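Local atomic coordinates of hypothetical protein (Bacteroides ovatus, PDB entry 4EPS), a protein that is probably a component of the tip of fimbriae, the filamentous cell-surface appendages that mediate adhesion and biofilm formation. Residues A90-Q95 with D133-N138. Sequence-based numbering, arbitrary orientation. Where two conformers were deposited one is given.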
ATOM      1  N   ALA A  90     -48.594 -25.679  15.391  1.00 24.30           N
ATOM      2  CA  ALA A  90     -48.563 -24.852  14.180  1.00 24.15           C
ATOM      3  C   ALA A  90     -47.460 -25.327  13.244  1.00 25.08           C
ATOM      4  O   ALA A  90     -46.459 -25.888  13.695  1.00 23.35           O
ATOM      5  CB  ALA A  90     -48.369 -23.382  14.517  1.00 25.16           C
ATOM      6  N   TYR A  91     -47.644 -25.090  11.947  1.00 22.29           N
ATOM      7  CA  TYR A  91     -46.612 -25.428  10.959  1.00 23.06           C
ATOM      8  C   TYR A  91     -46.594 -24.387   9.869  1.00 26.25           C
ATOM      9  O   TYR A  91     -47.594 -23.707   9.601  1.00 24.25           O
ATOM     10  CB  TYR A  91     -46.813 -26.849  10.354  1.00 23.97           C
ATOM     11  CG  TYR A  91     -47.948 -26.890   9.351  1.00 25.40           C
ATOM     12  CD1 TYR A  91     -49.276 -26.858   9.770  1.00 27.59           C
ATOM     13  CD2 TYR A  91     -47.697 -26.840   7.980  1.00 26.22           C
ATOM     14  CE1 TYR A  91     -50.326 -26.838   8.853  1.00 27.25           C
ATOM     15  CE2 TYR A  91     -48.738 -26.765   7.055  1.00 27.23           C
ATOM     16  CZ  TYR A  91     -50.053 -26.783   7.497  1.00 31.68           C
ATOM     17  OH  TYR A  91     -51.091 -26.692   6.605  1.00 29.46           O
ATOM     18  N   TYR A  92     -45.457 -24.326   9.199  1.00 23.19           N
ATOM     19  CA  TYR A  92     -45.196 -23.468   8.058  1.00 22.80           C
ATOM     20  C   TYR A  92     -44.506 -24.310   6.968  1.00 27.18           C
ATOM     21  O   TYR A  92     -43.590 -25.049   7.325  1.00 26.02           O
ATOM     22  CB  TYR A  92     -44.264 -22.313   8.495  1.00 22.09           C
ATOM     23  CG  TYR A  92     -43.797 -21.482   7.319  1.00 24.46           C
ATOM     24  CD1 TYR A  92     -42.663 -21.843   6.589  1.00 26.38           C
ATOM     25  CD2 TYR A  92     -44.537 -20.383   6.879  1.00 25.45           C
ATOM     26  CE1 TYR A  92     -42.288 -21.142   5.445  1.00 27.81           C
ATOM     27  CE2 TYR A  92     -44.148 -19.652   5.759  1.00 26.48           C
ATOM     28  CZ  TYR A  92     -43.025 -20.038   5.046  1.00 33.09           C
ATOM     29  OH  TYR A  92     -42.648 -19.321   3.947  1.00 32.10           O
ATOM     30  N   PRO A  93     -44.750 -24.083   5.659  1.00 26.30           N
ATOM     31  CA  PRO A  93     -45.789 -23.222   5.066  1.00 26.39           C
ATOM     32  C   PRO A  93     -47.114 -23.956   4.983  1.00 30.00           C
ATOM     33  O   PRO A  93     -47.140 -25.164   4.713  1.00 28.55           O
ATOM     34  CB  PRO A  93     -45.225 -22.905   3.672  1.00 28.66           C
ATOM     35  CG  PRO A  93     -44.418 -24.159   3.303  1.00 33.02           C
ATOM     36  CD  PRO A  93     -43.976 -24.799   4.615  1.00 28.30           C
ATOM     37  N   TYR A  94     -48.213 -23.219   5.203  1.00 25.89           N
ATOM     38  CA  TYR A  94     -49.575 -23.750   5.149  1.00 26.35           C
ATOM     39  C   TYR A  94     -49.806 -24.546   3.865  1.00 31.34           C
ATOM     40  O   TYR A  94     -49.420 -24.090   2.785  1.00 29.31           O
ATOM     41  CB  TYR A  94     -50.577 -22.575   5.212  1.00 27.69           C
ATOM     42  CG  TYR A  94     -52.009 -22.973   4.924  1.00 30.26           C
ATOM     43  CD1 TYR A  94     -52.783 -23.610   5.891  1.00 31.48           C
ATOM     44  CD2 TYR A  94     -52.603 -22.678   3.700  1.00 32.01           C
ATOM     45  CE1 TYR A  94     -54.097 -23.998   5.627  1.00 32.13           C
ATOM     46  CE2 TYR A  94     -53.925 -23.040   3.431  1.00 34.28           C
ATOM     47  CZ  TYR A  94     -54.666 -23.702   4.397  1.00 40.42           C
ATOM     48  OH  TYR A  94     -55.964 -24.068   4.133  1.00 39.54           O
ATOM     49  N   GLN A  95     -50.446 -25.716   4.006  1.00 31.41           N
ATOM     50  CA  GLN A  95     -50.843 -26.634   2.926  1.00 32.15           C
ATOM     51  C   GLN A  95     -52.361 -26.782   2.988  1.00 37.92           C
ATOM     52  O   GLN A  95     -52.891 -27.037   4.070  1.00 36.43           O
ATOM     53  CB  GLN A  95     -50.157 -28.016   3.094  1.00 32.82           C
ATOM     54  CG  GLN A  95     -48.612 -27.993   3.180  1.00 38.68           C
ATOM     55  CD  GLN A  95     -47.948 -27.513   1.914  1.00 46.12           C
ATOM     56  OE1 GLN A  95     -48.044 -28.140   0.855  1.00 37.88           O
ATOM     57  NE2 GLN A  95     -47.242 -26.396   1.994  1.00 31.20           N
ATOM     58  N   ASP A 133     -39.326 -24.815   2.857  1.00 24.63           N
ATOM     59  CA  ASP A 133     -38.710 -24.706   4.177  1.00 23.85           C
ATOM     60  C   ASP A 133     -39.708 -25.087   5.266  1.00 26.63           C
ATOM     61  O   ASP A 133     -40.262 -24.232   5.961  1.00 25.27           O
ATOM     62  CB  ASP A 133     -38.139 -23.291   4.386  1.00 24.34           C
ATOM     63  CG  ASP A 133     -37.187 -23.195   5.573  1.00 28.87           C
ATOM     64  OD1 ASP A 133     -36.869 -24.259   6.179  1.00 27.31           O
ATOM     65  OD2 ASP A 133     -36.725 -22.068   5.874  1.00 28.87           O
ATOM     66  N   LEU A 134     -39.914 -26.395   5.431  1.00 24.52           N
ATOM     67  CA  LEU A 134     -40.881 -26.905   6.399  1.00 23.19           C
ATOM     68  C   LEU A 134     -40.433 -26.640   7.851  1.00 25.56           C
ATOM     69  O   LEU A 134     -39.309 -26.971   8.245  1.00 25.85           O
ATOM     70  CB  LEU A 134     -41.109 -28.417   6.166  1.00 23.24           C
ATOM     71  CG  LEU A 134     -42.029 -29.125   7.178  1.00 27.01           C
ATOM     72  CD1 LEU A 134     -43.480 -28.622   7.077  1.00 26.71           C
ATOM     73  CD2 LEU A 134     -42.021 -30.649   6.950  1.00 28.04           C
HETATM   74  N   MSE A 135     -41.348 -26.041   8.634  1.00 20.80           N
HETATM   75  CA  MSE A 135     -41.136 -25.712  10.050  0.50 19.96           C
HETATM   76  C   MSE A 135     -42.326 -26.132  10.857  1.00 24.27           C
HETATM   77  O   MSE A 135     -43.461 -25.910  10.429  1.00 26.00           O
HETATM   78  CB  MSE A 135     -40.929 -24.204  10.247  0.50 21.42           C
HETATM   79  CG  MSE A 135     -39.686 -23.659   9.620  0.50 26.70           C
HETATM   80 SE   MSE A 135     -39.729 -21.750   9.977  0.38 32.95          SE
HETATM   81  CE  MSE A 135     -39.470 -21.163   8.186  0.50 29.73           C
ATOM     82  N   THR A 136     -42.099 -26.732  12.029  1.00 21.35           N
ATOM     83  CA  THR A 136     -43.222 -27.182  12.858  1.00 22.40           C
ATOM     84  C   THR A 136     -43.017 -26.852  14.326  1.00 25.27           C
ATOM     85  O   THR A 136     -41.885 -26.690  14.776  1.00 24.68           O
ATOM     86  CB  THR A 136     -43.384 -28.721  12.725  1.00 30.47           C
ATOM     87  OG1 THR A 136     -42.177 -29.348  13.189  1.00 28.48           O
ATOM     88  CG2 THR A 136     -43.721 -29.174  11.282  1.00 27.70           C
ATOM     89  N   SER A 137     -44.110 -26.847  15.080  1.00 24.75           N
ATOM     90  CA  SER A 137     -44.086 -26.678  16.534  1.00 24.91           C
ATOM     91  C   SER A 137     -44.392 -27.999  17.224  1.00 30.71           C
ATOM     92  O   SER A 137     -44.964 -28.914  16.619  1.00 30.52           O
ATOM     93  CB  SER A 137     -45.118 -25.630  16.971  1.00 25.11           C
ATOM     94  OG  SER A 137     -46.401 -26.220  17.139  1.00 27.32           O
ATOM     95  N   ASN A 138     -44.108 -28.062  18.518  1.00 28.87           N
ATOM     96  CA  ASN A 138     -44.558 -29.169  19.355  1.00 29.30           C
ATOM     97  C   ASN A 138     -45.834 -28.668  20.051  1.00 29.57           C
ATOM     98  O   ASN A 138     -46.307 -27.588  19.689  1.00 29.16           O
ATOM     99  CB  ASN A 138     -43.460 -29.628  20.314  1.00 33.01           C
ATOM    100  CG  ASN A 138     -42.426 -30.463  19.601  1.00 52.29           C
ATOM    101  OD1 ASN A 138     -42.731 -31.327  18.769  1.00 50.15           O
ATOM    102  ND2 ASN A 138     -41.184 -30.198  19.873  1.00 46.55           N
TER
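Tyr-92 and Met-135, the latter present as selenomethionine, form a hydrogen-bonded antiparallel pair whose backbones exchange two nearly straight bonds, Tyr-92 N to Met-135 O and Met-135 N to Tyr-92 O, each 2.8 Å. On the sheet face these two share, the Tyr-92 side chain can be followed outward. Tyr-92 CB lies 4.2 Å from Met-135 O; with CG anti to the backbone N (chi1 172°), the ring then runs alongside the Met-135 chain. Tyr-92 CD1 meets the Met-135 CE methyl at 3.6 Å and, at the ring edge near its plane, Asp-133 O at 3.4 Å. CE1 touches the same two atoms less closely, and OH ends in a hydrogen bond to Asp-44. The selenium approaches the ring obliquely, a Met-aromatic contact. Tyrosine suits this place because its flat ring takes CB of Pro-93, behind a cis peptide bond, over its centre and the methyl beside it, while its hydroxyl reaches the Asp-44 carboxylate. Beyond these residues Ser-137 N donates to Ala-90 O, and Ser-137 OG accepts from Ala-90 N at 2.9 Å while donating to Asn-138 O, a double role that suits a hydroxyl. An alanine in place of Ser-137 would probably leave the Ala-90 N-H without this acceptor and Asn-138 O without its hydroxyl donor. Strands 87-92 and 135-145 of the fimbrillin-like region are thus joined by backbone pairing, with a serine side-chain oxygen receiving the Ala-90 N-H.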